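Local coordinates for protein branched-chain amino acid aminotransferase (Thermoproteus uzoniensis, PDB 5CE8) that uses pyridoxal 5'-phosphate to move amino groups between L-amino acids and 2-oxoglutarate, probably with leucine, isoleucine and valine as substrates, at residues Glu65-Ser70 / Glu83-Ala88; Leu76-Thr81 / Pro106-Ser111; Glu44-Tyr49 / Leu55-Leu60; Leu60-Glu65 / Leu300-Pro305. One frame throughout, in Å; residues are numbered along the deposited sequence.

Contact 1 of 4, residues Glu65-Ser70 / Glu83-Ala88; sequences ERLLRS and EELSKA. With PLP (pyridoxal-5'-phosphate), chain D.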
# COMPACT_ATOMS: atom_id res chain seq x y z
N GLU A 65 -0.71 34.47 4.72
CA GLU A 65 -1.96 33.70 4.86
C GLU A 65 -1.66 32.20 4.96
O GLU A 65 -2.25 31.49 5.74
CB GLU A 65 -2.92 34.09 3.75
CG GLU A 65 -3.45 35.52 4.01
CD GLU A 65 -4.59 35.98 3.11
OE1 GLU A 65 -4.96 35.22 2.17
OE2 GLU A 65 -5.15 37.12 3.37
N ARG A 66 -0.71 31.72 4.15
CA ARG A 66 -0.38 30.31 4.12
C ARG A 66 0.34 29.87 5.42
O ARG A 66 0.07 28.76 5.88
CB ARG A 66 0.47 29.90 2.86
CG ARG A 66 0.70 28.45 2.82
CD ARG A 66 1.48 27.98 1.61
NE ARG A 66 2.85 28.46 1.60
CZ ARG A 66 3.69 28.34 0.55
NH1 ARG A 66 3.30 27.73 -0.55
NH2 ARG A 66 4.95 28.78 0.62
N LEU A 67 1.21 30.72 5.99
CA LEU A 67 1.79 30.42 7.34
C LEU A 67 0.72 30.04 8.37
O LEU A 67 0.88 29.09 9.19
CB LEU A 67 2.58 31.64 7.91
CG LEU A 67 3.58 31.42 9.06
CD1 LEU A 67 4.92 30.76 8.60
CD2 LEU A 67 3.89 32.64 9.85
N LEU A 68 -0.25 30.94 8.47
CA LEU A 68 -1.43 30.79 9.31
C LEU A 68 -2.25 29.50 9.00
O LEU A 68 -2.73 28.85 9.94
CB LEU A 68 -2.32 32.02 9.14
CG LEU A 68 -2.17 33.14 10.17
CD1 LEU A 68 -0.75 33.25 10.63
CD2 LEU A 68 -2.70 34.45 9.64
N ARG A 69 -2.45 29.15 7.69
CA ARG A 69 -3.16 27.90 7.33
C ARG A 69 -2.27 26.77 7.81
O ARG A 69 -2.77 25.83 8.40
CB ARG A 69 -3.46 27.75 5.85
CG ARG A 69 -4.56 28.73 5.40
CD ARG A 69 -5.26 28.24 4.10
NE ARG A 69 -4.25 28.24 3.06
CZ ARG A 69 -3.77 29.32 2.47
NH1 ARG A 69 -4.20 30.56 2.75
NH2 ARG A 69 -2.84 29.17 1.60
N SER A 70 -0.95 26.85 7.58
CA SER A 70 0.02 25.81 8.07
C SER A 70 -0.10 25.56 9.52
O SER A 70 -0.18 24.41 9.94
CB SER A 70 1.44 26.12 7.69
OG SER A 70 1.63 25.77 6.28
N GLU A 83 -1.82 40.26 8.25
CA GLU A 83 -1.60 41.67 8.01
C GLU A 83 -0.49 42.15 8.90
O GLU A 83 0.47 42.70 8.41
CB GLU A 83 -2.95 42.43 8.21
CG GLU A 83 -2.86 43.87 8.71
CD GLU A 83 -3.53 44.83 7.77
OE1 GLU A 83 -4.61 45.36 8.12
OE2 GLU A 83 -2.96 44.98 6.67
N GLU A 84 -0.57 41.84 10.20
CA GLU A 84 0.51 42.07 11.12
C GLU A 84 1.88 41.52 10.66
O GLU A 84 2.99 42.18 10.76
CB GLU A 84 0.12 41.48 12.47
CG GLU A 84 -0.85 42.41 13.22
CD GLU A 84 -1.42 41.83 14.52
OE1 GLU A 84 -1.78 42.62 15.40
OE2 GLU A 84 -1.52 40.61 14.67
N LEU A 85 1.84 40.26 10.25
CA LEU A 85 3.10 39.64 9.84
C LEU A 85 3.62 40.28 8.61
O LEU A 85 4.85 40.50 8.48
CB LEU A 85 2.92 38.12 9.66
CG LEU A 85 2.55 37.44 10.97
CD1 LEU A 85 2.06 36.03 10.65
CD2 LEU A 85 3.68 37.46 11.98
N SER A 86 2.73 40.59 7.67
CA SER A 86 3.11 41.33 6.45
C SER A 86 3.84 42.66 6.76
O SER A 86 4.99 42.99 6.21
CB SER A 86 1.87 41.50 5.50
OG SER A 86 1.34 40.21 5.04
N LYS A 87 3.23 43.46 7.65
CA LYS A 87 3.90 44.73 8.11
C LYS A 87 5.23 44.54 8.79
O LYS A 87 6.19 45.31 8.54
CB LYS A 87 2.98 45.58 8.99
N ALA A 88 5.31 43.48 9.62
CA ALA A 88 6.52 43.09 10.32
C ALA A 88 7.63 42.76 9.36
O ALA A 88 8.76 43.14 9.58
CB ALA A 88 6.31 41.90 11.24
N1 PLP D . 7.55 22.09 -2.18
C2 PLP D . 7.74 21.95 -0.87
C2A PLP D . 7.88 20.60 -0.25
C3 PLP D . 7.91 23.12 -0.01
O3 PLP D . 8.21 22.95 1.34
C4 PLP D . 7.81 24.47 -0.63
C4A PLP D . 7.95 25.75 0.16
C5 PLP D . 7.56 24.48 -2.10
C6 PLP D . 7.44 23.24 -2.78
C5A PLP D . 7.49 25.72 -2.95
O4P PLP D . 6.54 26.62 -2.49
P PLP D . 6.68 28.14 -2.88
O1P PLP D . 8.06 28.69 -2.39
O2P PLP D . 6.37 28.23 -4.31
O3P PLP D . 5.68 28.92 -2.08
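Leu67 and Leu68, neighbours on one helix, close on a single methyl of Leu85 on the next. Leu85 CD1 lies 3.9 Å from Leu67 CD2 and 4.0 Å from Leu68 CD1, and the two approaches differ: the Leu67 side chain crosses Leu85 at about a right angle, whereas Leu68 meets it aslant. One methyl thus touches two partners, with no polar atom taking part across the helices. Leu67 sends CG anti to its backbone N (chi1 -162°), which turns its branch, with CD2 foremost, to that methyl.

The same helical turn does different work in another direction, which makes it a clear example of one helix serving both core and cofactor. Arg66 leaves the helix extended and then bends at chi3 (66°), bringing the edge of its guanidinium to the cofactor phosphate, whose phosphorus lies in the guanidinium plane. Arg66 NH2 donates to PLP O3P at 2.8 Å, and Arg66 NH1 adds a weak bond to the same PLP O3P at 3.1 Å, so two N-H groups converge on one oxygen. Arg66 NE is held by a salt bridge to Glu44, which should help fix the rotation of the group, while the backbone N atoms of Ile223 and Thr224 also bond to PLP.

Helix 60-74 therefore runs between the cofactor pocket and helix 82-95. Leu67 also rests on Val42 and Glu44 of strand 41-50, Leu85 on Met64 one turn earlier in helix 60-74, and Arg69 packs on Ala251 of a second subunit.

Contact 2 of 4, residues Leu76-Thr81 / Pro106-Ser111; sequences LDVPYT and PVAYIS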
# COMPACT_ATOMS: atom_id res chain seq x y z
N LEU A 76 -0.95 24.68 15.75
CA LEU A 76 -0.05 25.66 16.37
C LEU A 76 -0.78 27.03 16.48
O LEU A 76 -1.50 27.41 15.55
CB LEU A 76 1.14 25.75 15.43
CG LEU A 76 2.20 26.72 15.87
CD1 LEU A 76 2.78 26.25 17.20
CD2 LEU A 76 3.23 26.83 14.81
N ASP A 77 -0.72 27.74 17.62
CA ASP A 77 -1.57 28.90 17.83
C ASP A 77 -0.65 30.10 17.53
O ASP A 77 0.26 30.41 18.31
CB ASP A 77 -2.14 28.88 19.26
CG ASP A 77 -2.84 30.19 19.67
OD1 ASP A 77 -3.28 30.98 18.84
OD2 ASP A 77 -2.91 30.42 20.89
N VAL A 78 -0.89 30.75 16.40
CA VAL A 78 -0.08 31.91 15.99
C VAL A 78 -0.83 33.18 16.35
O VAL A 78 -1.85 33.48 15.77
CB VAL A 78 0.27 31.83 14.50
CG1 VAL A 78 1.02 33.07 14.06
CG2 VAL A 78 1.12 30.59 14.25
N PRO A 79 -0.34 33.96 17.33
CA PRO A 79 -1.16 35.08 17.77
C PRO A 79 -1.03 36.35 16.95
O PRO A 79 -1.07 37.42 17.49
CB PRO A 79 -0.66 35.31 19.21
CG PRO A 79 0.78 34.90 19.16
CD PRO A 79 0.85 33.77 18.18
N TYR A 80 -0.85 36.23 15.66
CA TYR A 80 -0.71 37.38 14.77
C TYR A 80 -1.52 37.18 13.54
O TYR A 80 -1.64 36.06 13.03
CB TYR A 80 0.72 37.51 14.33
CG TYR A 80 1.67 37.90 15.42
CD1 TYR A 80 1.71 39.22 15.90
CD2 TYR A 80 2.51 36.94 16.02
CE1 TYR A 80 2.61 39.57 16.90
CE2 TYR A 80 3.38 37.28 17.02
CZ TYR A 80 3.45 38.59 17.46
OH TYR A 80 4.32 38.94 18.49
N THR A 81 -2.00 38.26 12.96
CA THR A 81 -2.72 38.10 11.68
C THR A 81 -1.72 38.17 10.52
O THR A 81 -0.53 38.54 10.65
CB THR A 81 -3.75 39.20 11.54
OG1 THR A 81 -3.01 40.43 11.54
CG2 THR A 81 -4.70 39.16 12.69
N PRO A 106 10.05 33.59 7.66
CA PRO A 106 9.19 33.61 8.85
C PRO A 106 9.19 32.22 9.42
O PRO A 106 8.98 31.24 8.66
CB PRO A 106 7.81 33.97 8.33
CG PRO A 106 7.98 34.42 7.02
CD PRO A 106 9.31 33.94 6.47
N VAL A 107 9.45 32.10 10.72
CA VAL A 107 9.42 30.89 11.40
C VAL A 107 8.58 31.03 12.66
O VAL A 107 8.79 31.92 13.45
CB VAL A 107 10.78 30.28 11.68
CG1 VAL A 107 11.70 31.18 12.40
CG2 VAL A 107 10.63 28.95 12.37
N ALA A 108 7.55 30.20 12.75
CA ALA A 108 6.69 30.09 13.91
C ALA A 108 6.99 28.81 14.72
O ALA A 108 6.83 27.65 14.18
CB ALA A 108 5.26 29.94 13.46
N TYR A 109 7.14 28.96 16.04
CA TYR A 109 7.65 27.86 16.93
C TYR A 109 7.39 28.21 18.40
O TYR A 109 7.06 29.33 18.72
CB TYR A 109 9.17 27.69 16.71
CG TYR A 109 9.84 28.96 17.11
CD1 TYR A 109 9.91 30.02 16.22
CD2 TYR A 109 10.19 29.19 18.42
CE1 TYR A 109 10.47 31.27 16.60
CE2 TYR A 109 10.77 30.42 18.79
CZ TYR A 109 10.89 31.48 17.89
OH TYR A 109 11.39 32.76 18.30
N ILE A 110 7.53 27.23 19.29
CA ILE A 110 7.23 27.41 20.65
C ILE A 110 8.52 27.87 21.42
O ILE A 110 9.54 27.21 21.34
CB ILE A 110 6.61 26.13 21.23
CG1 ILE A 110 5.19 25.98 20.66
CG2 ILE A 110 6.59 26.17 22.78
CD1 ILE A 110 4.62 24.59 20.74
N SER A 111 8.47 29.04 22.08
CA SER A 111 9.60 29.57 22.79
C SER A 111 9.68 29.00 24.26
O SER A 111 10.68 29.12 24.88
CB SER A 111 9.54 31.11 22.74
OG SER A 111 8.43 31.51 23.48
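The connection between helices 60-74 and 82-95 folds down on strand 102-109 of the antiparallel sheet, in the small N-terminal domain of this fold type IV aminotransferase, and lays Leu76 and Val78 on Ala108. It is a good case of an irregular segment packed on a strand: no hydrogen bond joins 76-81 to 106-111, and between these two the contact is made by apolar side chains and one backbone oxygen.

Leu76 does most of the work. With CG anti to its backbone N (chi1 180°), it spreads its two methyls along the strand: Leu76 CD2 stands 3.7 Å from Ala108 O and 4.0 Å from Ala108 CB, while Leu76 CD1 reaches Ile110 CG1 at 4.2 Å. Ile110 comes in from beyond Ala108, its side-chain end turning to meet the leucine.

Leu68 and Ala71 of helix 60-74 also touch Val78, and Asp77 bonds through its backbone to Ala124. Val107 and Tyr109, by contrast, pack on Asn37 and Val31 of a third subunit, so the strand joins the loop to an interface. The last of the loop's apolar touches is Val78 CG2, at 4.3 Å from Ala108 CB.

Contact 3 of 4, residues Glu44-Tyr49 / Leu55-Leu60; sequences EGIRAY and LYVFRL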
# COMPACT_ATOMS: atom_id res chain seq x y z
N GLU A 44 7.86 29.76 6.36
CA GLU A 44 7.64 30.29 5.01
C GLU A 44 8.93 30.69 4.32
O GLU A 44 10.01 30.78 4.92
CB GLU A 44 6.74 31.51 5.03
CG GLU A 44 5.25 31.20 4.98
CD GLU A 44 4.85 30.45 3.72
OE1 GLU A 44 3.92 29.63 3.81
OE2 GLU A 44 5.52 30.67 2.70
N GLY A 45 8.81 31.00 3.04
CA GLY A 45 9.96 31.45 2.25
C GLY A 45 9.38 32.53 1.38
O GLY A 45 8.32 32.31 0.78
N ILE A 46 9.96 33.72 1.46
CA ILE A 46 9.44 34.85 0.69
C ILE A 46 10.60 35.56 0.10
O ILE A 46 11.59 35.79 0.80
CB ILE A 46 8.66 35.83 1.52
CG1 ILE A 46 7.57 35.10 2.34
CG2 ILE A 46 8.09 36.94 0.62
CD1 ILE A 46 6.83 35.96 3.42
N ARG A 47 10.49 35.93 -1.17
CA ARG A 47 11.53 36.77 -1.77
C ARG A 47 11.16 38.22 -1.96
O ARG A 47 10.00 38.56 -2.13
CB ARG A 47 11.99 36.19 -3.11
CG ARG A 47 12.99 35.07 -2.95
CD ARG A 47 13.28 34.38 -4.27
NE ARG A 47 14.42 35.03 -4.76
CZ ARG A 47 15.55 34.48 -5.13
NH1 ARG A 47 15.71 33.16 -5.27
NH2 ARG A 47 16.52 35.34 -5.46
N ALA A 48 12.20 39.06 -1.97
CA ALA A 48 12.05 40.44 -2.33
C ALA A 48 13.03 40.63 -3.37
O ALA A 48 14.14 40.14 -3.27
CB ALA A 48 12.38 41.33 -1.16
N TYR A 49 12.63 41.39 -4.38
CA TYR A 49 13.51 41.67 -5.48
C TYR A 49 13.69 43.22 -5.74
O TYR A 49 12.75 44.00 -5.77
CB TYR A 49 12.91 41.11 -6.72
CG TYR A 49 12.81 39.61 -6.83
CD1 TYR A 49 13.81 38.89 -7.47
CD2 TYR A 49 11.67 38.94 -6.44
CE1 TYR A 49 13.72 37.53 -7.68
CE2 TYR A 49 11.56 37.55 -6.67
CZ TYR A 49 12.58 36.87 -7.28
OH TYR A 49 12.48 35.52 -7.53
N LEU A 55 12.44 47.91 -3.82
CA LEU A 55 12.53 46.50 -3.40
C LEU A 55 11.11 46.07 -3.20
O LEU A 55 10.43 46.67 -2.36
CB LEU A 55 13.30 46.41 -2.08
CG LEU A 55 13.57 44.98 -1.55
CD1 LEU A 55 14.17 44.06 -2.62
CD2 LEU A 55 14.50 45.00 -0.36
N TYR A 56 10.67 45.09 -4.01
CA TYR A 56 9.27 44.51 -3.98
C TYR A 56 9.27 43.10 -3.38
O TYR A 56 9.99 42.18 -3.82
CB TYR A 56 8.60 44.53 -5.37
CG TYR A 56 8.40 45.98 -5.85
CD1 TYR A 56 7.41 46.76 -5.34
CD2 TYR A 56 9.29 46.57 -6.75
CE1 TYR A 56 7.23 48.08 -5.73
CE2 TYR A 56 9.13 47.90 -7.16
CZ TYR A 56 8.12 48.67 -6.59
OH TYR A 56 7.93 49.98 -6.93
N VAL A 57 8.47 42.95 -2.33
CA VAL A 57 8.27 41.66 -1.72
C VAL A 57 7.16 40.92 -2.51
O VAL A 57 6.13 41.51 -2.81
CB VAL A 57 7.82 41.74 -0.27
CG1 VAL A 57 7.96 40.37 0.36
CG2 VAL A 57 8.55 42.77 0.62
N PHE A 58 7.44 39.70 -2.93
CA PHE A 58 6.59 39.03 -3.90
C PHE A 58 5.64 38.20 -3.16
O PHE A 58 6.08 37.31 -2.37
CB PHE A 58 7.34 38.16 -4.85
CG PHE A 58 6.45 37.58 -5.92
CD1 PHE A 58 5.83 38.43 -6.89
CD2 PHE A 58 6.19 36.25 -5.96
CE1 PHE A 58 4.94 37.92 -7.81
CE2 PHE A 58 5.41 35.71 -6.94
CZ PHE A 58 4.79 36.53 -7.90
N ARG A 59 4.35 38.47 -3.39
CA ARG A 59 3.15 37.82 -2.79
C ARG A 59 3.19 37.65 -1.29
O ARG A 59 2.92 36.55 -0.70
CB ARG A 59 2.69 36.57 -3.51
CG ARG A 59 2.50 36.81 -4.98
CD ARG A 59 2.10 35.53 -5.76
NE ARG A 59 0.79 35.08 -5.34
CZ ARG A 59 -0.02 34.29 -6.06
NH1 ARG A 59 0.31 33.79 -7.23
NH2 ARG A 59 -1.22 34.06 -5.64
N LEU A 60 3.49 38.78 -0.64
CA LEU A 60 3.66 38.74 0.84
C LEU A 60 2.52 38.21 1.61
O LEU A 60 2.64 37.28 2.42
CB LEU A 60 3.97 40.13 1.32
CG LEU A 60 4.27 40.42 2.78
CD1 LEU A 60 5.28 39.40 3.30
CD2 LEU A 60 4.70 41.89 2.92
O HOH W 1 8.08 35.49 -2.52
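Arg47 and Phe58 are paired by one direct bond and one bridged by water. Phe58 N donates to Arg47 O at 2.9 Å with an almost straight N-H...O angle of 169°. On the other half of the pair the backbones stand too far apart, and a water fills in, accepting from Arg47 N at 2.8 Å and donating to Phe58 O at 2.7 Å. Both main-chain groups are thereby satisfied where the strands begin to part.

Farther along, Tyr49 and Tyr56 exchange two direct bonds: Tyr49 N to Tyr56 O at 2.8 Å, and Tyr56 N to Tyr49 O at 2.9 Å. Tyr56 O also receives a close CA-H...O contact from Ala48 CA, 3.1 Å away. Tyr49 OH bonds to Glu263, Arg47 NH2 to Gly134 O, and Glu44 OE2 is hydrogen-bonded to His63 ND1.

Val57 CG1, anti to the backbone N (chi1 -167°), points at Ile46 CG2 and is pressed to 3.4 Å from it, closer than usual van der Waals contact; Ile46 CD1 meets Leu60 CD1 at 3.8 Å. The non-hydrogen-bonded pair Ala48-Val57 beside the hydrogen-bonded pair Tyr49-Tyr56 is the pattern of an antiparallel beta hairpin, here leading into the helix that carries His63 of the cofactor site.

Contact 4 of 4, residues Leu60-Glu65 / Leu300-Pro305; sequences LRDHME and LPWLTP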
# COMPACT_ATOMS: atom_id res chain seq x y z
N LEU A 60 3.49 38.78 -0.64
CA LEU A 60 3.66 38.74 0.84
C LEU A 60 2.52 38.21 1.61
O LEU A 60 2.64 37.28 2.42
CB LEU A 60 3.97 40.13 1.32
CG LEU A 60 4.27 40.42 2.78
CD1 LEU A 60 5.28 39.40 3.30
CD2 LEU A 60 4.70 41.89 2.92
N ARG A 61 1.36 38.81 1.37
CA ARG A 61 0.13 38.41 2.03
C ARG A 61 -0.27 36.99 1.72
O ARG A 61 -0.81 36.31 2.56
CB ARG A 61 -1.01 39.38 1.69
CG ARG A 61 -2.32 39.22 2.48
CD ARG A 61 -2.16 39.59 3.97
NE ARG A 61 -1.75 41.00 4.14
CZ ARG A 61 -2.58 42.01 4.43
NH1 ARG A 61 -3.89 41.80 4.64
NH2 ARG A 61 -2.08 43.25 4.53
N ASP A 62 -0.04 36.51 0.50
CA ASP A 62 -0.38 35.13 0.23
C ASP A 62 0.53 34.20 1.12
O ASP A 62 0.07 33.17 1.58
CB ASP A 62 -0.19 34.80 -1.24
CG ASP A 62 -1.24 35.45 -2.15
OD1 ASP A 62 -2.42 35.53 -1.84
OD2 ASP A 62 -0.90 35.80 -3.25
N HIS A 63 1.82 34.56 1.32
CA HIS A 63 2.73 33.77 2.12
C HIS A 63 2.36 33.78 3.57
O HIS A 63 2.45 32.76 4.24
CB HIS A 63 4.18 34.19 1.91
CG HIS A 63 4.77 33.61 0.66
ND1 HIS A 63 5.32 32.34 0.64
CD2 HIS A 63 4.86 34.09 -0.61
CE1 HIS A 63 5.78 32.09 -0.57
NE2 HIS A 63 5.48 33.10 -1.36
N MET A 64 2.05 34.97 4.09
CA MET A 64 1.57 35.03 5.43
C MET A 64 0.22 34.36 5.65
O MET A 64 0.03 33.73 6.69
CB MET A 64 1.58 36.43 5.95
CG MET A 64 3.05 37.04 6.01
SD MET A 64 4.17 35.93 6.89
CE MET A 64 5.61 36.99 6.95
N GLU A 65 -0.71 34.47 4.72
CA GLU A 65 -1.96 33.70 4.86
C GLU A 65 -1.66 32.20 4.96
O GLU A 65 -2.25 31.49 5.74
CB GLU A 65 -2.92 34.09 3.75
CG GLU A 65 -3.45 35.52 4.01
CD GLU A 65 -4.59 35.98 3.11
OE1 GLU A 65 -4.96 35.22 2.17
OE2 GLU A 65 -5.15 37.12 3.37
N LEU A 300 0.82 43.89 -10.51
CA LEU A 300 1.42 44.86 -9.61
C LEU A 300 0.83 44.66 -8.22
O LEU A 300 1.56 44.85 -7.20
CB LEU A 300 1.38 46.29 -10.19
CG LEU A 300 2.55 46.61 -11.18
CD1 LEU A 300 2.45 48.05 -11.75
CD2 LEU A 300 3.92 46.46 -10.64
N PRO A 301 -0.43 44.17 -8.14
CA PRO A 301 -0.91 43.82 -6.82
C PRO A 301 -0.19 42.75 -6.02
O PRO A 301 -0.38 42.69 -4.84
CB PRO A 301 -2.35 43.38 -7.09
CG PRO A 301 -2.75 44.26 -8.25
CD PRO A 301 -1.55 44.48 -9.08
N TRP A 302 0.64 41.93 -6.65
CA TRP A 302 1.44 40.93 -5.95
C TRP A 302 2.75 41.48 -5.38
O TRP A 302 3.47 40.74 -4.68
CB TRP A 302 1.87 39.80 -6.91
CG TRP A 302 0.76 38.90 -7.22
CD1 TRP A 302 -0.41 38.71 -6.51
CD2 TRP A 302 0.75 37.95 -8.26
NE1 TRP A 302 -1.19 37.75 -7.16
CE2 TRP A 302 -0.48 37.25 -8.21
CE3 TRP A 302 1.64 37.62 -9.24
CZ2 TRP A 302 -0.81 36.24 -9.12
CZ3 TRP A 302 1.29 36.62 -10.18
CH2 TRP A 302 0.09 35.96 -10.11
N LEU A 303 3.05 42.73 -5.69
CA LEU A 303 4.32 43.31 -5.35
C LEU A 303 4.21 44.34 -4.26
O LEU A 303 3.56 45.34 -4.47
CB LEU A 303 4.86 43.97 -6.58
CG LEU A 303 5.84 43.08 -7.34
CD1 LEU A 303 5.10 41.90 -7.97
CD2 LEU A 303 6.53 43.92 -8.38
N THR A 304 4.86 44.12 -3.10
CA THR A 304 4.71 44.98 -1.93
C THR A 304 5.91 45.87 -1.85
O THR A 304 7.00 45.34 -1.64
CB THR A 304 4.62 44.20 -0.61
OG1 THR A 304 3.40 43.47 -0.61
CG2 THR A 304 4.59 45.19 0.58
N PRO A 305 5.73 47.21 -2.02
CA PRO A 305 6.93 48.05 -1.99
C PRO A 305 7.42 48.19 -0.58
O PRO A 305 6.60 48.38 0.34
CB PRO A 305 6.45 49.42 -2.52
CG PRO A 305 5.00 49.44 -2.38
CD PRO A 305 4.55 47.99 -2.46
O HOH W 2 3.22 41.09 -1.91
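Leu60 holds CG anti to its backbone N (chi1 -177°), and Thr304 sets CG2 anti to its own N with OG1 beside that N (chi1 -67°); these torsions bring both branches of Thr304 onto the leucine, the two side chains crossing at about a right angle. Thr304 OG1 lies 3.9 Å from Leu60 CB, and Thr304 CG2 lies 4.0 Å from Leu60 CD2. The contact fastens the N-terminal end of helix 60-74 to strand 303-305, the outermost strand, within this chain, at one end of the antiparallel sheet, so the C-terminal tail returns to the domain formed by the early part of the chain.

Asp62, two residues on, shows how a charge is placed nearby without closing a bond across: Asp62 OD2 stops 4.4 Å from Trp302 NE1 and forms its salt bridge with Arg59, whose own side chain makes a cation-pi contact with Trp302. Arg59 thus links acid and indole, and its backbone also bonds to that of Trp302. One residue farther along the helix, His63 touches PLP, so the junction borders the cofactor pocket.

Leu60 N, at the first turn of the helix, has no carbonyl one turn back within the helix to bond to and is met by a water instead. This one water joins Leu60 N, Trp302 O and Thr304 OG1: it accepts from Leu60 N at 2.6 Å and donates to Trp302 O at 2.8 Å, and it is also bonded to Thr304 OG1, 2.7 Å away.

Read from the N terminus, contact 3 closes first, folding strand 41-50 and strand 55-58 into a hairpin; its second segment runs on to Leu60, the first residue of helix 60-74. There contact 4 opens, sharing that residue, and its loop stays open until the C-terminal strand 303-305 comes back beside the hairpin. Contacts 1 and 2 lie nested within this long loop and cross one another: 65-70 is followed by 76-81 before 83-88 closes contact 1 and 106-111 closes contact 2. Leu68 meets Val78 between the two. Helix 60-74 runs through contacts 1 and 4, while the sheet receives contacts 2, 3 and 4, so the helix pair, its connection and the chain's end are bound to one sheet.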